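Local atomic coordinates of putative GH105 family protein (Salmonella enterica subsp. enterica serovar Paratyphi A, PDB entry 3QWT), a protein that is of unknown function but, as a possible member of glycoside hydrolase family 105, probably hydrolyses unsaturated sugar residues from pectin-type oligosaccharides. Residues Q165-T170 with T345-D350; T170-V175 with N234-I239. All blocks are in the same frame, centred on the assembly; numbering follows the deposited sequence.

Contact 1. Residues Q165-T170 with T345-D350; sequences QMWDDT and TGMGHD
Met347 meets Trp167 in a Met-aromatic contact, where a loop approaches the short strand 165-167. The loop follows helix 318-330 and leads into helix 351-355. Met347 is a selenomethionine, and the two side chains reach toward each other tip to tip. CG of Met347 is anti to the backbone N (chi1 -178°). Further bends at chi2 and chi3 carry CE over one face of the indole, above the five-membered ring. SE lies farther off, 5.0 Å from the centroid of the five-membered ring of Trp167. CB of Met347 touches the benzo side, 3.6 Å from Trp167 CZ2. Gly346 adds its CA, 4.0 Å from Trp167 CH2.

Gln165 holds the indole from its own strand. Trp167 NE1 donates to Gln165 OE1 at 2.7 Å, with an N-H...O angle of 151°. The acceptor lies nearly in the ring plane, and the donor in the carbonyl plane. This bond helps fix the ring's rotation. His155 stacks on Trp167, and His215 meets it edge-to-face. A glycerol, probably from the crystallisation liquor, lies by Trp167, and glycerol is hydrogen-bonded to Thr345 O; such molecules often mark pockets. Strand 165-167 pairs antiparallel with strand 216-218, while Met166 faces helix 188-205 and Met347 also touches Tyr354 of helix 351-355.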
loop_
_atom_site.group_PDB
_atom_site.type_symbol
_atom_site.label_atom_id
_atom_site.label_comp_id
_atom_site.label_asym_id
_atom_site.label_seq_id
_atom_site.Cartn_x
_atom_site.Cartn_y
_atom_site.Cartn_z
ATOM N N GLN A 165 -17.612 -35.953 -18.568
ATOM C CA GLN A 165 -17.365 -36.593 -17.267
ATOM C C GLN A 165 -16.372 -35.821 -16.401
ATOM O O GLN A 165 -15.394 -35.239 -16.919
ATOM C CB GLN A 165 -16.818 -38.017 -17.438
ATOM C CG GLN A 165 -17.720 -38.997 -18.148
ATOM C CD GLN A 165 -17.070 -40.379 -18.236
ATOM O OE1 GLN A 165 -16.227 -40.724 -17.407
ATOM N NE2 GLN A 165 -17.452 -41.165 -19.238
HETATM N N MSE A 166 -16.626 -35.850 -15.088
HETATM C CA MSE A 166 -15.713 -35.322 -14.067
HETATM C C MSE A 166 -15.385 -36.437 -13.065
HETATM O O MSE A 166 -16.283 -37.146 -12.605
HETATM C CB MSE A 166 -16.340 -34.126 -13.345
HETATM C CG MSE A 166 -16.548 -32.894 -14.226
HETATM SE SE MSE A 166 -17.352 -31.316 -13.352
HETATM C CE MSE A 166 -15.927 -30.824 -12.080
ATOM N N TRP A 167 -14.107 -36.611 -12.739
ATOM C CA TRP A 167 -13.716 -37.666 -11.791
ATOM C C TRP A 167 -12.987 -37.099 -10.581
ATOM O O TRP A 167 -12.341 -36.049 -10.680
ATOM C CB TRP A 167 -12.769 -38.682 -12.450
ATOM C CG TRP A 167 -13.297 -39.400 -13.648
ATOM C CD1 TRP A 167 -14.376 -39.064 -14.400
ATOM C CD2 TRP A 167 -12.750 -40.586 -14.234
ATOM N NE1 TRP A 167 -14.535 -39.966 -15.425
ATOM C CE2 TRP A 167 -13.546 -40.906 -15.349
ATOM C CE3 TRP A 167 -11.663 -41.406 -13.923
ATOM C CZ2 TRP A 167 -13.299 -42.025 -16.156
ATOM C CZ3 TRP A 167 -11.409 -42.511 -14.730
ATOM C CH2 TRP A 167 -12.231 -42.813 -15.829
ATOM N N ASP A 168 -13.044 -37.821 -9.460
ATOM C CA ASP A 168 -12.176 -37.515 -8.318
ATOM C C ASP A 168 -10.718 -37.251 -8.749
ATOM O O ASP A 168 -10.111 -36.273 -8.345
ATOM C CB ASP A 168 -12.147 -38.686 -7.339
ATOM C CG ASP A 168 -13.546 -39.126 -6.882
ATOM O OD1 ASP A 168 -14.538 -38.417 -7.131
ATOM O OD2 ASP A 168 -13.647 -40.193 -6.258
ATOM N N ASP A 169 -10.180 -38.175 -9.541
ATOM C CA ASP A 169 -8.767 -38.255 -9.859
ATOM C C ASP A 169 -8.254 -36.931 -10.464
ATOM O O ASP A 169 -7.087 -36.567 -10.318
ATOM C CB ASP A 169 -8.509 -39.437 -10.823
ATOM C CG ASP A 169 -9.113 -40.782 -10.315
ATOM O OD1 ASP A 169 -8.349 -41.737 -10.026
ATOM O OD2 ASP A 169 -10.354 -40.891 -10.208
ATOM N N THR A 170 -9.132 -36.215 -11.146
ATOM C CA THR A 170 -8.749 -34.953 -11.746
ATOM C C THR A 170 -8.146 -34.050 -10.689
ATOM O O THR A 170 -7.237 -33.305 -10.987
ATOM C CB THR A 170 -9.942 -34.269 -12.403
ATOM O OG1 THR A 170 -10.473 -35.134 -13.409
ATOM C CG2 THR A 170 -9.541 -32.949 -13.035
ATOM N N THR A 345 -7.769 -48.052 -12.271
ATOM C CA THR A 345 -9.215 -48.285 -12.226
ATOM C C THR A 345 -10.011 -47.179 -12.922
ATOM O O THR A 345 -10.035 -46.029 -12.461
ATOM C CB THR A 345 -9.731 -48.411 -10.764
ATOM O OG1 THR A 345 -9.111 -49.525 -10.120
ATOM C CG2 THR A 345 -11.245 -48.586 -10.727
ATOM N N GLY A 346 -10.673 -47.542 -14.019
ATOM C CA GLY A 346 -11.554 -46.634 -14.735
ATOM C C GLY A 346 -12.907 -46.396 -14.072
ATOM O O GLY A 346 -13.123 -46.735 -12.900
HETATM N N MSE A 347 -13.828 -45.801 -14.819
HETATM C CA MSE A 347 -15.139 -45.509 -14.263
HETATM C C MSE A 347 -16.033 -46.727 -14.405
HETATM O O MSE A 347 -16.201 -47.265 -15.506
HETATM C CB MSE A 347 -15.781 -44.309 -14.955
HETATM C CG MSE A 347 -17.138 -43.954 -14.372
HETATM SE SE MSE A 347 -16.929 -43.222 -12.579
HETATM C CE MSE A 347 -15.429 -41.980 -12.995
ATOM N N GLY A 348 -16.602 -47.164 -13.290
ATOM C CA GLY A 348 -17.463 -48.331 -13.307
ATOM C C GLY A 348 -18.905 -47.949 -13.544
ATOM O O GLY A 348 -19.359 -46.893 -13.096
ATOM N N HIS A 349 -19.624 -48.801 -14.266
ATOM C CA HIS A 349 -21.048 -48.593 -14.494
ATOM C C HIS A 349 -21.875 -49.462 -13.552
ATOM O O HIS A 349 -23.087 -49.319 -13.469
ATOM C CB HIS A 349 -21.407 -48.817 -15.962
ATOM C CG HIS A 349 -20.811 -47.793 -16.879
ATOM N ND1 HIS A 349 -21.536 -46.735 -17.388
ATOM C CD2 HIS A 349 -19.551 -47.647 -17.359
ATOM C CE1 HIS A 349 -20.751 -45.992 -18.150
ATOM N NE2 HIS A 349 -19.541 -46.523 -18.148
ATOM N N ASP A 350 -21.195 -50.343 -12.828
ATOM C CA ASP A 350 -21.796 -51.064 -11.706
ATOM C C ASP A 350 -20.749 -51.279 -10.616
ATOM O O ASP A 350 -19.549 -51.131 -10.861
ATOM C CB ASP A 350 -22.424 -52.409 -12.147
ATOM C CG ASP A 350 -21.436 -53.320 -12.864
ATOM O OD1 ASP A 350 -20.215 -53.219 -12.601
ATOM O OD2 ASP A 350 -21.886 -54.138 -13.699
#

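Contact 2. Residues T170-V175 with N234-I239; sequences TLMMTV and NSWLTI
Met172 and Met173, both selenomethionines, pack against Trp236 where helix 170-184 passes helix 231-248. Met173 supplies a CH-pi contact. Its CE sits over one face of the indole, 3.7 Å from the centroid of the Trp236 six-membered ring and displaced toward the rim. Its closest ring atom is CZ2 of Trp236, 3.5 Å from CE. The Met173 chain bends at chi2, and SE lies farther from the ring than CE. Met172 crosses Trp236 at about a right angle. CG of Met172 is anti to the backbone N (chi1 176°) and lies 3.7 Å from Trp236 CE3. Both selenium atoms make oblique Met-aromatic contacts with the ring.

The two segments run at 56° to each other, with axes 9.0 Å apart at closest approach. They belong to the alpha/alpha toroid of the chain, and the contact is buried near the chain's centre. Helix 67-83 adds Val71, which touches both Met173 and Trp236.

Apolar packing adds two further contacts. Leu171 CD1 reaches the fork of Leu237, with CD2 of Leu237 nearest at 3.8 Å. Met172 SE lies 3.9 Å from Ile239 CG2.

No hydrogen bond joins the segments, but each has backbone bonds of its own. In 170-175 a wider pi-type turn lets Thr170 O accept from Thr174 N and also from Val175 N, the latter at 3.3 Å. Asn234 O accepts from Leu237 N and Thr238 N, one i+3 and one i+4 bond, without the wider turn.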
loop_
_atom_site.group_PDB
_atom_site.type_symbol
_atom_site.label_atom_id
_atom_site.label_comp_id
_atom_site.label_asym_id
_atom_site.label_seq_id
_atom_site.Cartn_x
_atom_site.Cartn_y
_atom_site.Cartn_z
ATOM N N THR A 170 -9.132 -36.215 -11.146
ATOM C CA THR A 170 -8.749 -34.953 -11.746
ATOM C C THR A 170 -8.146 -34.050 -10.689
ATOM O O THR A 170 -7.237 -33.305 -10.987
ATOM C CB THR A 170 -9.942 -34.269 -12.403
ATOM O OG1 THR A 170 -10.473 -35.134 -13.409
ATOM C CG2 THR A 170 -9.541 -32.949 -13.035
ATOM N N LEU A 171 -8.622 -34.130 -9.445
ATOM C CA LEU A 171 -8.127 -33.168 -8.457
ATOM C C LEU A 171 -6.639 -33.354 -8.184
ATOM O O LEU A 171 -5.931 -32.382 -7.917
ATOM C CB LEU A 171 -8.958 -33.162 -7.162
ATOM C CG LEU A 171 -10.337 -32.499 -7.326
ATOM C CD1 LEU A 171 -11.303 -32.930 -6.238
ATOM C CD2 LEU A 171 -10.230 -30.971 -7.372
HETATM N N MSE A 172 -6.170 -34.597 -8.280
HETATM C CA MSE A 172 -4.777 -34.908 -8.005
HETATM C C MSE A 172 -3.872 -34.702 -9.229
HETATM O O MSE A 172 -2.768 -34.151 -9.111
HETATM C CB MSE A 172 -4.643 -36.351 -7.494
HETATM C CG MSE A 172 -3.212 -36.828 -7.260
HETATM SE SE MSE A 172 -2.387 -36.017 -5.683
HETATM C CE MSE A 172 -0.916 -35.097 -6.577
HETATM N N MSE A 173 -4.340 -35.147 -10.392
HETATM C CA MSE A 173 -3.508 -35.204 -11.595
HETATM C C MSE A 173 -3.373 -33.888 -12.378
HETATM O O MSE A 173 -2.421 -33.731 -13.138
HETATM C CB MSE A 173 -4.024 -36.271 -12.548
HETATM C CG MSE A 173 -4.347 -37.600 -11.887
HETATM SE SE MSE A 173 -2.993 -38.207 -10.627
HETATM C CE MSE A 173 -4.105 -39.573 -9.754
ATOM N N THR A 174 -4.325 -32.967 -12.228
ATOM C CA THR A 174 -4.265 -31.697 -12.965
ATOM C C THR A 174 -4.534 -30.466 -12.109
ATOM O O THR A 174 -3.830 -29.467 -12.210
ATOM C CB THR A 174 -5.217 -31.691 -14.196
ATOM O OG1 THR A 174 -4.692 -32.567 -15.192
ATOM C CG2 THR A 174 -5.326 -30.309 -14.815
ATOM N N VAL A 175 -5.557 -30.512 -11.273
ATOM C CA VAL A 175 -5.840 -29.336 -10.486
ATOM C C VAL A 175 -4.678 -28.943 -9.577
ATOM O O VAL A 175 -4.232 -27.807 -9.597
ATOM C CB VAL A 175 -7.093 -29.467 -9.627
ATOM C CG1 VAL A 175 -7.379 -28.110 -8.987
ATOM C CG2 VAL A 175 -8.256 -29.919 -10.472
ATOM N N ASN A 234 -11.315 -41.473 -3.285
ATOM C CA ASN A 234 -11.526 -40.664 -2.088
ATOM C C ASN A 234 -10.205 -40.209 -1.486
ATOM O O ASN A 234 -10.066 -39.081 -0.982
ATOM C CB ASN A 234 -12.306 -41.469 -1.047
ATOM C CG ASN A 234 -13.792 -41.371 -1.253
ATOM O OD1 ASN A 234 -14.471 -40.531 -0.637
ATOM N ND2 ASN A 234 -14.318 -42.215 -2.138
ATOM N N SER A 235 -9.267 -41.140 -1.510
ATOM C CA SER A 235 -7.907 -40.942 -1.083
ATOM C C SER A 235 -7.322 -39.689 -1.759
ATOM O O SER A 235 -6.658 -38.877 -1.112
ATOM C CB SER A 235 -7.123 -42.213 -1.456
ATOM O OG SER A 235 -5.736 -42.124 -1.207
ATOM N N TRP A 236 -7.593 -39.528 -3.055
ATOM C CA TRP A 236 -7.042 -38.408 -3.804
ATOM C C TRP A 236 -7.474 -37.104 -3.152
ATOM O O TRP A 236 -6.806 -36.084 -3.282
ATOM C CB TRP A 236 -7.514 -38.397 -5.256
ATOM C CG TRP A 236 -7.056 -39.516 -6.031
ATOM C CD1 TRP A 236 -7.795 -40.254 -6.885
ATOM C CD2 TRP A 236 -5.736 -40.065 -6.050
ATOM N NE1 TRP A 236 -7.025 -41.243 -7.446
ATOM C CE2 TRP A 236 -5.754 -41.149 -6.950
ATOM C CE3 TRP A 236 -4.541 -39.749 -5.394
ATOM C CZ2 TRP A 236 -4.627 -41.937 -7.201
ATOM C CZ3 TRP A 236 -3.404 -40.530 -5.657
ATOM C CH2 TRP A 236 -3.465 -41.608 -6.546
ATOM N N LEU A 237 -8.602 -37.133 -2.455
ATOM C CA LEU A 237 -9.091 -35.904 -1.854
ATOM C C LEU A 237 -8.482 -35.683 -0.502
ATOM O O LEU A 237 -8.132 -34.558 -0.154
ATOM C CB LEU A 237 -10.614 -35.870 -1.781
ATOM C CG LEU A 237 -11.071 -35.053 -2.980
ATOM C CD1 LEU A 237 -12.036 -35.866 -3.804
ATOM C CD2 LEU A 237 -11.653 -33.711 -2.542
ATOM N N THR A 238 -8.365 -36.758 0.264
ATOM C CA THR A 238 -7.736 -36.668 1.561
ATOM C C THR A 238 -6.303 -36.187 1.400
ATOM O O THR A 238 -5.726 -35.617 2.323
ATOM C CB THR A 238 -7.707 -38.019 2.246
ATOM O OG1 THR A 238 -8.843 -38.779 1.824
ATOM C CG2 THR A 238 -7.742 -37.828 3.732
ATOM N N ILE A 239 -5.726 -36.452 0.230
ATOM C CA ILE A 239 -4.371 -36.005 -0.082
ATOM C C ILE A 239 -4.356 -34.556 -0.546
ATOM O O ILE A 239 -3.554 -33.753 -0.066
ATOM C CB ILE A 239 -3.762 -36.851 -1.197
ATOM C CG1 ILE A 239 -3.403 -38.247 -0.667
ATOM C CG2 ILE A 239 -2.555 -36.135 -1.778
ATOM C CD1 ILE A 239 -3.006 -39.258 -1.737
#

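In the fold
Contact 2 is nested along the chain inside the loop closed by contact 1. Strand 165-167 leads into helix 170-184, and Thr170 belongs to both contacts. Their centres lie 12 Å apart. Contact 2 is core: every touching residue is buried, at the meeting of two helices. Contact 1 is only partly buried and packs a loop against a strand. Each sets a tryptophan against selenomethionine. In contact 1 the indole N-H is held within its own strand, whereas in contact 2 it is held from contact 1: Asp169 OD1 lies 2.9 Å from Trp236 NE1, a probable hydrogen bond.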